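Local coordinates for protein cellulase (Clostridium cellulovorans, PDB 6UI3) that hydrolyses internal linkages of cellulose and probably of related plant polysaccharides, as the broad-specificity GH5_4 endoglucanase domain of a longer, dockerin-bearing protein, at residues C301-F309 with R315-N323; K110-A118 with T149-E157. All coordinates share one frame; numbering follows the deposited sequence. Where two conformers were deposited one is given.

Contact 1 (C301-F309 with R315-N323); sequences CLWWDNNNF and RLGLLNRKN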
loop_
_atom_site.group_PDB
_atom_site.type_symbol
_atom_site.label_atom_id
_atom_site.label_comp_id
_atom_site.label_asym_id
_atom_site.label_seq_id
_atom_site.Cartn_x
_atom_site.Cartn_y
_atom_site.Cartn_z
ATOM N N CYS A 301 -3.078 -3.883 8.527
ATOM C CA CYS A 301 -2.950 -4.797 7.400
ATOM C C CYS A 301 -3.955 -4.438 6.317
ATOM O O CYS A 301 -5.143 -4.274 6.597
ATOM C CB CYS A 301 -3.199 -6.240 7.836
ATOM S SG CYS A 301 -1.994 -6.864 9.021
ATOM N N LEU A 302 -3.474 -4.310 5.088
ATOM C CA LEU A 302 -4.305 -3.950 3.947
ATOM C C LEU A 302 -4.309 -5.093 2.939
ATOM O O LEU A 302 -3.289 -5.368 2.306
ATOM C CB LEU A 302 -3.773 -2.671 3.302
ATOM C CG LEU A 302 -3.923 -1.363 4.070
ATOM C CD1 LEU A 302 -3.247 -1.274 5.370
ATOM C CD2 LEU A 302 -3.418 -0.221 3.188
ATOM N N TRP A 303 -5.450 -5.758 2.784
ATOM C CA TRP A 303 -5.573 -6.869 1.844
ATOM C C TRP A 303 -5.477 -6.367 0.405
ATOM O O TRP A 303 -6.077 -5.355 0.045
ATOM C CB TRP A 303 -6.916 -7.580 2.070
ATOM C CG TRP A 303 -7.142 -8.790 1.175
ATOM C CD1 TRP A 303 -7.533 -8.767 -0.124
ATOM C CD2 TRP A 303 -7.023 -10.176 1.526
ATOM N NE1 TRP A 303 -7.628 -10.042 -0.612
ATOM C CE2 TRP A 303 -7.341 -10.930 0.381
ATOM C CE3 TRP A 303 -6.671 -10.850 2.690
ATOM C CZ2 TRP A 303 -7.324 -12.315 0.373
ATOM C CZ3 TRP A 303 -6.672 -12.230 2.682
ATOM C CH2 TRP A 303 -7.008 -12.942 1.531
ATOM N N TRP A 304 -4.732 -7.103 -0.422
ATOM C CA TRP A 304 -4.641 -6.801 -1.860
ATOM C C TRP A 304 -5.814 -7.433 -2.600
ATOM O O TRP A 304 -5.837 -8.642 -2.816
ATOM C CB TRP A 304 -3.328 -7.314 -2.454
ATOM C CG TRP A 304 -3.222 -6.984 -3.920
ATOM C CD1 TRP A 304 -3.511 -7.803 -4.974
ATOM C CD2 TRP A 304 -2.820 -5.736 -4.479
ATOM N NE1 TRP A 304 -3.328 -7.129 -6.162
ATOM C CE2 TRP A 304 -2.890 -5.858 -5.884
ATOM C CE3 TRP A 304 -2.402 -4.521 -3.932
ATOM C CZ2 TRP A 304 -2.562 -4.814 -6.731
ATOM C CZ3 TRP A 304 -2.073 -3.496 -4.774
ATOM C CH2 TRP A 304 -2.148 -3.643 -6.154
ATOM N N ASP A 305 -6.784 -6.617 -3.002
ATOM C CA ASP A 305 -8.009 -7.087 -3.653
ATOM C C ASP A 305 -7.989 -6.704 -5.128
ATOM O O ASP A 305 -8.242 -5.557 -5.489
ATOM C CB ASP A 305 -9.246 -6.547 -2.953
ATOM C CG ASP A 305 -10.509 -7.244 -3.407
ATOM O OD1 ASP A 305 -10.518 -7.766 -4.552
ATOM O OD2 ASP A 305 -11.479 -7.238 -2.622
ATOM N N ASN A 306 -7.684 -7.682 -5.986
ATOM C CA ASN A 306 -7.639 -7.444 -7.423
ATOM C C ASN A 306 -8.942 -7.781 -8.155
ATOM O O ASN A 306 -8.979 -7.711 -9.392
ATOM C CB ASN A 306 -6.474 -8.206 -8.057
ATOM C CG ASN A 306 -6.578 -9.702 -7.895
ATOM O OD1 ASN A 306 -7.576 -10.239 -7.408
ATOM N ND2 ASN A 306 -5.539 -10.387 -8.333
ATOM N N ASN A 307 -10.014 -8.101 -7.433
ATOM C CA ASN A 307 -11.311 -8.423 -8.034
ATOM C C ASN A 307 -11.250 -9.654 -8.932
ATOM O O ASN A 307 -12.112 -9.827 -9.803
ATOM C CB ASN A 307 -11.867 -7.217 -8.822
ATOM C CG ASN A 307 -13.342 -7.344 -9.192
ATOM O OD1 ASN A 307 -14.185 -7.795 -8.417
ATOM N ND2 ASN A 307 -13.656 -6.918 -10.407
ATOM N N ASN A 308 -10.287 -10.557 -8.728
ATOM C CA ASN A 308 -10.190 -11.786 -9.512
ATOM C C ASN A 308 -10.850 -12.935 -8.757
ATOM O O ASN A 308 -10.361 -13.353 -7.699
ATOM C CB ASN A 308 -8.734 -12.129 -9.820
ATOM C CG ASN A 308 -8.597 -13.373 -10.676
ATOM O OD1 ASN A 308 -9.564 -13.856 -11.258
ATOM N ND2 ASN A 308 -7.400 -13.903 -10.740
ATOM N N PHE A 309 -11.971 -13.419 -9.297
ATOM C CA PHE A 309 -12.713 -14.565 -8.779
ATOM C C PHE A 309 -12.729 -15.709 -9.780
ATOM O O PHE A 309 -13.510 -16.659 -9.618
ATOM C CB PHE A 309 -14.146 -14.143 -8.418
ATOM C CG PHE A 309 -14.181 -13.086 -7.363
ATOM C CD1 PHE A 309 -14.142 -11.754 -7.712
ATOM C CD2 PHE A 309 -14.182 -13.422 -6.018
ATOM C CE1 PHE A 309 -14.123 -10.776 -6.746
ATOM C CE2 PHE A 309 -14.166 -12.446 -5.046
ATOM C CZ PHE A 309 -14.133 -11.118 -5.416
ATOM N N ARG A 315 -5.666 -15.298 -7.369
ATOM C CA ARG A 315 -7.081 -15.327 -6.983
ATOM C C ARG A 315 -7.195 -14.660 -5.617
ATOM O O ARG A 315 -7.172 -15.311 -4.563
ATOM C CB ARG A 315 -7.601 -16.757 -6.994
ATOM C CG ARG A 315 -7.506 -17.404 -8.375
ATOM C CD ARG A 315 -7.645 -18.915 -8.287
ATOM N NE ARG A 315 -9.022 -19.309 -7.989
ATOM C CZ ARG A 315 -9.384 -20.480 -7.474
ATOM N NH1 ARG A 315 -8.473 -21.386 -7.168
ATOM N NH2 ARG A 315 -10.669 -20.737 -7.257
ATOM N N LEU A 316 -7.319 -13.334 -5.634
ATOM C CA LEU A 316 -7.201 -12.510 -4.437
ATOM C C LEU A 316 -8.440 -11.659 -4.199
ATOM O O LEU A 316 -8.431 -10.777 -3.336
ATOM C CB LEU A 316 -5.947 -11.631 -4.541
ATOM C CG LEU A 316 -4.635 -12.403 -4.599
ATOM C CD1 LEU A 316 -3.459 -11.486 -4.902
ATOM C CD2 LEU A 316 -4.416 -13.146 -3.298
ATOM N N GLY A 317 -9.516 -11.886 -4.945
ATOM C CA GLY A 317 -10.710 -11.076 -4.766
ATOM C C GLY A 317 -11.380 -11.309 -3.418
ATOM O O GLY A 317 -11.478 -12.441 -2.934
ATOM N N LEU A 318 -11.854 -10.218 -2.811
ATOM C CA LEU A 318 -12.764 -10.283 -1.673
ATOM C C LEU A 318 -14.099 -9.626 -1.972
ATOM O O LEU A 318 -15.156 -10.220 -1.709
ATOM C CB LEU A 318 -12.176 -9.621 -0.419
ATOM C CG LEU A 318 -10.991 -10.306 0.249
ATOM C CD1 LEU A 318 -10.602 -9.532 1.494
ATOM C CD2 LEU A 318 -11.322 -11.755 0.606
ATOM N N LEU A 319 -14.077 -8.403 -2.494
ATOM C CA LEU A 319 -15.277 -7.698 -2.929
ATOM C C LEU A 319 -15.495 -7.972 -4.413
ATOM O O LEU A 319 -14.657 -7.617 -5.248
ATOM C CB LEU A 319 -15.111 -6.197 -2.701
ATOM C CG LEU A 319 -16.224 -5.339 -3.280
ATOM C CD1 LEU A 319 -17.537 -5.599 -2.520
ATOM C CD2 LEU A 319 -15.854 -3.874 -3.247
ATOM N N ASN A 320 -16.601 -8.628 -4.749
ATOM C CA ASN A 320 -16.963 -8.797 -6.151
ATOM C C ASN A 320 -17.520 -7.457 -6.624
ATOM O O ASN A 320 -18.622 -7.062 -6.228
ATOM C CB ASN A 320 -17.975 -9.927 -6.307
ATOM C CG ASN A 320 -18.403 -10.112 -7.740
ATOM O OD1 ASN A 320 -18.498 -9.144 -8.498
ATOM N ND2 ASN A 320 -18.653 -11.356 -8.132
ATOM N N ARG A 321 -16.770 -6.748 -7.465
ATOM C CA ARG A 321 -17.157 -5.395 -7.839
ATOM C C ARG A 321 -18.310 -5.345 -8.829
ATOM O O ARG A 321 -18.878 -4.272 -9.025
ATOM C CB ARG A 321 -15.960 -4.625 -8.405
ATOM C CG ARG A 321 -14.825 -4.451 -7.403
ATOM C CD ARG A 321 -13.689 -3.605 -7.963
ATOM N NE ARG A 321 -12.423 -3.915 -7.325
ATOM C CZ ARG A 321 -11.249 -3.491 -7.778
ATOM N NH1 ARG A 321 -11.193 -2.686 -8.825
ATOM N NH2 ARG A 321 -10.131 -3.884 -7.188
ATOM N N LYS A 322 -18.655 -6.463 -9.466
ATOM C CA LYS A 322 -19.776 -6.469 -10.398
ATOM C C LYS A 322 -21.103 -6.317 -9.669
ATOM O O LYS A 322 -22.012 -5.657 -10.173
ATOM C CB LYS A 322 -19.766 -7.745 -11.239
ATOM C CG LYS A 322 -20.817 -7.735 -12.356
ATOM C CD LYS A 322 -20.690 -8.935 -13.289
ATOM C CE LYS A 322 -19.764 -8.650 -14.466
ATOM N NZ LYS A 322 -19.440 -9.896 -15.225
ATOM N N ASN A 323 -21.243 -6.917 -8.487
ATOM C CA ASN A 323 -22.522 -6.883 -7.778
ATOM C C ASN A 323 -22.380 -6.512 -6.310
ATOM O O ASN A 323 -23.380 -6.551 -5.571
ATOM C CB ASN A 323 -23.297 -8.191 -7.963
ATOM C CG ASN A 323 -22.590 -9.367 -7.384
ATOM O OD1 ASN A 323 -21.569 -9.226 -6.733
ATOM N ND2 ASN A 323 -23.152 -10.552 -7.583
HETATM O O HOH W 1 -12.437 -6.110 -5.628
HETATM O O HOH W 2 -12.782 -19.000 -8.024
#

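Contact 2 (K110-A118 with T149-E157); sequences KFQGQFDEA and TINQPRHEE. Unlike the reference sequence in segment 149-157: Gln152 (reference Glu).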
loop_
_atom_site.group_PDB
_atom_site.type_symbol
_atom_site.label_atom_id
_atom_site.label_comp_id
_atom_site.label_asym_id
_atom_site.label_seq_id
_atom_site.Cartn_x
_atom_site.Cartn_y
_atom_site.Cartn_z
ATOM N N LYS A 110 7.468 3.565 -14.764
ATOM C CA LYS A 110 8.708 2.970 -15.253
ATOM C C LYS A 110 9.846 3.125 -14.247
ATOM O O LYS A 110 10.635 2.202 -14.040
ATOM C CB LYS A 110 9.090 3.621 -16.585
ATOM C CG LYS A 110 10.387 3.110 -17.185
ATOM C CD LYS A 110 10.226 1.713 -17.733
ATOM C CE LYS A 110 11.125 1.471 -18.945
ATOM N NZ LYS A 110 10.594 0.379 -19.824
ATOM N N PHE A 111 9.959 4.292 -13.611
ATOM C CA PHE A 111 11.100 4.508 -12.719
ATOM C C PHE A 111 11.092 3.600 -11.495
ATOM O O PHE A 111 12.131 3.457 -10.845
ATOM C CB PHE A 111 11.286 5.994 -12.360
ATOM C CG PHE A 111 10.430 6.538 -11.217
ATOM C CD1 PHE A 111 10.787 6.317 -9.899
ATOM C CD2 PHE A 111 9.346 7.360 -11.462
ATOM C CE1 PHE A 111 10.060 6.849 -8.863
ATOM C CE2 PHE A 111 8.611 7.906 -10.405
ATOM C CZ PHE A 111 8.981 7.652 -9.121
ATOM N N GLN A 112 9.957 2.983 -11.166
ATOM C CA GLN A 112 9.914 2.044 -10.050
ATOM C C GLN A 112 10.963 0.954 -10.175
ATOM O O GLN A 112 11.407 0.402 -9.156
ATOM C CB GLN A 112 8.527 1.399 -9.988
ATOM C CG GLN A 112 8.327 0.442 -8.808
ATOM C CD GLN A 112 6.945 -0.197 -8.826
ATOM O OE1 GLN A 112 6.075 0.169 -8.046
ATOM N NE2 GLN A 112 6.727 -1.130 -9.737
ATOM N N GLY A 113 11.320 0.576 -11.407
ATOM C CA GLY A 113 12.301 -0.468 -11.646
ATOM C C GLY A 113 13.705 0.009 -11.950
ATOM O O GLY A 113 14.518 -0.747 -12.485
ATOM N N GLN A 114 13.994 1.265 -11.615
ATOM C CA GLN A 114 15.256 1.909 -11.969
ATOM C C GLN A 114 15.992 2.434 -10.739
ATOM O O GLN A 114 16.746 3.408 -10.822
ATOM C CB GLN A 114 15.031 2.997 -13.013
ATOM C CG GLN A 114 14.421 2.431 -14.305
ATOM C CD GLN A 114 14.243 3.490 -15.356
ATOM O OE1 GLN A 114 13.642 4.526 -15.111
ATOM N NE2 GLN A 114 14.794 3.241 -16.535
ATOM N N PHE A 115 15.843 1.745 -9.605
ATOM C CA PHE A 115 16.512 2.130 -8.356
ATOM C C PHE A 115 17.936 1.591 -8.339
ATOM O O PHE A 115 18.270 0.612 -7.668
ATOM C CB PHE A 115 15.680 1.706 -7.145
ATOM C CG PHE A 115 14.579 2.695 -6.835
ATOM C CD1 PHE A 115 13.440 2.768 -7.629
ATOM C CD2 PHE A 115 14.714 3.607 -5.790
ATOM C CE1 PHE A 115 12.461 3.730 -7.397
ATOM C CE2 PHE A 115 13.740 4.559 -5.547
ATOM C CZ PHE A 115 12.613 4.620 -6.330
ATOM N N ASP A 116 18.792 2.275 -9.097
ATOM C CA ASP A 116 20.205 1.949 -9.236
ATOM C C ASP A 116 20.977 3.244 -9.478
ATOM O O ASP A 116 20.402 4.282 -9.794
ATOM C CB ASP A 116 20.433 0.895 -10.336
ATOM C CG ASP A 116 19.741 1.250 -11.646
ATOM O OD1 ASP A 116 20.026 2.336 -12.168
ATOM O OD2 ASP A 116 18.892 0.458 -12.132
ATOM N N GLU A 117 22.300 3.178 -9.331
ATOM C CA GLU A 117 23.092 4.398 -9.492
ATOM C C GLU A 117 22.998 4.965 -10.901
ATOM O O GLU A 117 23.037 6.187 -11.080
ATOM C CB GLU A 117 24.553 4.151 -9.133
ATOM C CG GLU A 117 24.818 4.148 -7.636
ATOM C CD GLU A 117 24.623 5.514 -7.001
ATOM O OE1 GLU A 117 24.895 6.532 -7.673
ATOM O OE2 GLU A 117 24.215 5.572 -5.825
ATOM N N ALA A 118 22.896 4.101 -11.911
ATOM C CA ALA A 118 22.808 4.569 -13.289
ATOM C C ALA A 118 21.611 5.486 -13.521
ATOM O O ALA A 118 21.669 6.367 -14.381
ATOM C CB ALA A 118 22.749 3.371 -14.238
ATOM N N THR A 149 5.465 6.831 -0.928
ATOM C CA THR A 149 6.343 7.541 -1.871
ATOM C C THR A 149 6.619 6.771 -3.169
ATOM O O THR A 149 6.892 7.387 -4.206
ATOM C CB THR A 149 7.692 7.884 -1.224
ATOM O OG1 THR A 149 8.350 6.656 -0.869
ATOM C CG2 THR A 149 7.550 8.814 -0.026
ATOM N N ILE A 150 6.615 5.442 -3.114
ATOM C CA ILE A 150 6.846 4.572 -4.273
ATOM C C ILE A 150 6.410 3.177 -3.840
ATOM O O ILE A 150 6.648 2.786 -2.703
ATOM C CB ILE A 150 8.308 4.645 -4.766
ATOM C CG1 ILE A 150 8.515 3.793 -6.026
ATOM C CG2 ILE A 150 9.289 4.268 -3.657
ATOM C CD1 ILE A 150 7.722 4.226 -7.257
ATOM N N ASN A 151 5.778 2.417 -4.726
ATOM C CA ASN A 151 5.178 1.126 -4.359
ATOM C C ASN A 151 6.222 0.058 -4.010
ATOM O O ASN A 151 6.384 -0.302 -2.839
ATOM C CB ASN A 151 4.263 0.687 -5.506
ATOM C CG ASN A 151 3.769 -0.708 -5.340
ATOM O OD1 ASN A 151 3.231 -1.043 -4.273
ATOM N ND2 ASN A 151 3.949 -1.538 -6.346
ATOM N N GLN A 152 6.910 -0.482 -5.016
ATOM C CA GLN A 152 7.850 -1.601 -4.859
ATOM C C GLN A 152 9.150 -1.265 -5.577
ATOM O O GLN A 152 9.485 -1.841 -6.624
ATOM C CB GLN A 152 7.226 -2.923 -5.308
ATOM C CG GLN A 152 6.207 -3.399 -4.263
ATOM C CD GLN A 152 5.434 -4.646 -4.585
ATOM O OE1 GLN A 152 4.770 -5.206 -3.709
ATOM N NE2 GLN A 152 5.492 -5.088 -5.810
ATOM N N PRO A 153 9.902 -0.308 -5.032
ATOM C CA PRO A 153 11.104 0.187 -5.715
ATOM C C PRO A 153 12.170 -0.888 -5.828
ATOM O O PRO A 153 12.470 -1.587 -4.855
ATOM C CB PRO A 153 11.586 1.323 -4.800
ATOM C CG PRO A 153 11.052 0.946 -3.431
ATOM C CD PRO A 153 9.709 0.323 -3.714
ATOM N N ARG A 154 12.785 -0.979 -7.002
ATOM C CA ARG A 154 13.743 -2.049 -7.232
ATOM C C ARG A 154 14.580 -1.734 -8.461
ATOM O O ARG A 154 14.323 -0.774 -9.192
ATOM C CB ARG A 154 13.020 -3.396 -7.396
ATOM C CG ARG A 154 12.078 -3.444 -8.574
ATOM C CD ARG A 154 11.329 -4.747 -8.554
ATOM N NE ARG A 154 10.404 -5.001 -9.637
ATOM C CZ ARG A 154 9.136 -4.614 -9.643
ATOM N NH1 ARG A 154 8.649 -3.872 -8.666
ATOM N NH2 ARG A 154 8.354 -4.980 -10.645
ATOM N N HIS A 155 15.576 -2.579 -8.696
ATOM C CA HIS A 155 16.315 -2.618 -9.950
ATOM C C HIS A 155 15.744 -3.758 -10.781
ATOM O O HIS A 155 15.869 -4.928 -10.402
ATOM C CB HIS A 155 17.796 -2.852 -9.673
ATOM C CG HIS A 155 18.603 -3.191 -10.889
ATOM N ND1 HIS A 155 19.043 -2.240 -11.785
ATOM C CD2 HIS A 155 19.044 -4.381 -11.360
ATOM C CE1 HIS A 155 19.728 -2.827 -12.750
ATOM N NE2 HIS A 155 19.744 -4.128 -12.516
ATOM N N GLU A 156 15.119 -3.420 -11.912
ATOM C CA GLU A 156 14.624 -4.405 -12.893
ATOM C C GLU A 156 13.726 -5.400 -12.159
ATOM O O GLU A 156 12.765 -4.974 -11.502
ATOM C CB GLU A 156 15.774 -5.000 -13.698
ATOM C CG GLU A 156 16.514 -3.961 -14.497
ATOM C CD GLU A 156 17.592 -4.548 -15.386
ATOM O OE1 GLU A 156 17.871 -5.762 -15.279
ATOM O OE2 GLU A 156 18.165 -3.785 -16.185
ATOM N N GLU A 157 13.959 -6.706 -12.284
ATOM C CA GLU A 157 13.229 -7.736 -11.549
ATOM C C GLU A 157 14.141 -8.464 -10.562
ATOM O O GLU A 157 14.018 -9.672 -10.334
ATOM C CB GLU A 157 12.539 -8.699 -12.514
ATOM C CG GLU A 157 11.430 -8.052 -13.323
ATOM C CD GLU A 157 10.282 -7.569 -12.445
ATOM O OE1 GLU A 157 9.931 -8.252 -11.457
ATOM O OE2 GLU A 157 9.722 -6.506 -12.738
#

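Contact 1 (C301-F309 with R315-N323)
Trp303 sends its indole N-H to the carbonyl of Leu316 in an almost straight bond (NE1 to O 2.9 Å, 177°) that lies in the ring plane. A second side chain grips successive amides: Asp305 OD2 takes Leu319 N at 2.9 Å through its syn lone pair, while Leu318 N makes weaker bonds to both carboxylate oxygens. OD2 also receives Trp27 NE1, and OD1 accepts from Asn307 N, forming an Asx turn. Asn307 uses OD1 for Arg321 N (2.9 Å), the donor standing above the amide plane.

These bonds fold back the chain that leaves strand 301-305, the eighth strand of the TIM barrel, before it enters helix 329-339.

Water reinforces the fold: one molecule donates to Leu319 O and, weakly, to Asp305 OD1, and accepts from Arg321 NE. The guanidinium lays one face over Asn307 CB; its NH2 bonds weakly to Asp305 O and also to Gly30 O, and NH1 to Thr32.

Two CH-pi contacts lie alongside. Leu318 CD1 sits over the five-membered ring of Trp303, 3.4 Å from its centroid and 5° off the normal. With CG beside its backbone N (chi1 -61°), the Phe309 ring swings back over Gly317, whose CA lies 3.9 Å from the ring centroid.

Contact 2 (K110-A118 with T149-E157)
Gln112 OE1 takes two donors from the segment 149-157, both from the same face of its amide: Asn151 ND2 at 3.2 Å, tilted from the carbonyl plane, and Gln152 N, well above it. The side chain reaches them because it is fully extended, with CG opposite the backbone N (chi1 -177°). Asn151 turns its other amide atom, OD1, to Arg64. Backbone bonds continue the seam: Arg154 N to Gln112 O at 2.9 Å, Phe115 N to Arg154 O, and Glu156 N to Gly113 O at 2.8 Å. A single beta bridge pairs Gln114 with His155.

At the far end His155 ND1 donates to Asp116 OD2 at 2.7 Å; the carboxylate oxygen lies in the imidazole plane and is met on its anti side, the two planes being 73° apart. Asp116 OD1 turns to His119. The apolar side rests on Phe115, whose ring carries Pro153 CB over its centre, 3.6 Å from the centroid, while Ile150 CD1 meets the Phe111 ring obliquely and CG1 lies more loosely by Phe115.

Asn151-Gln152-Pro153 occupies the Asn-Glu-Pro signature that follows the fourth strand of GH5 barrels and in the family carries the acid/base glutamate; Gln152 stands at that glutamate position, its OE1 bonded to His222.

Followed from the N terminus, the chain meets contact 2 first. Leaving strand 101-105, it forms the loop 110-118, passes through helix 120-137 and strand 145-148, and returns as 149-157, so the contact closes 30 intervening residues and ties together the loops after the third and fourth barrel strands. Contact 1 comes much later and is far more local: five residues separate its segments, both in the stretch from the last strand to helix 329-339. The two therefore lie in series, neither nested nor crossing. Their centres are 26 Å apart and their nearest atoms about 6 Å, without touching. Both lie at the C-terminal ends of the strands, the side on which TIM-barrel enzymes carry their active sites.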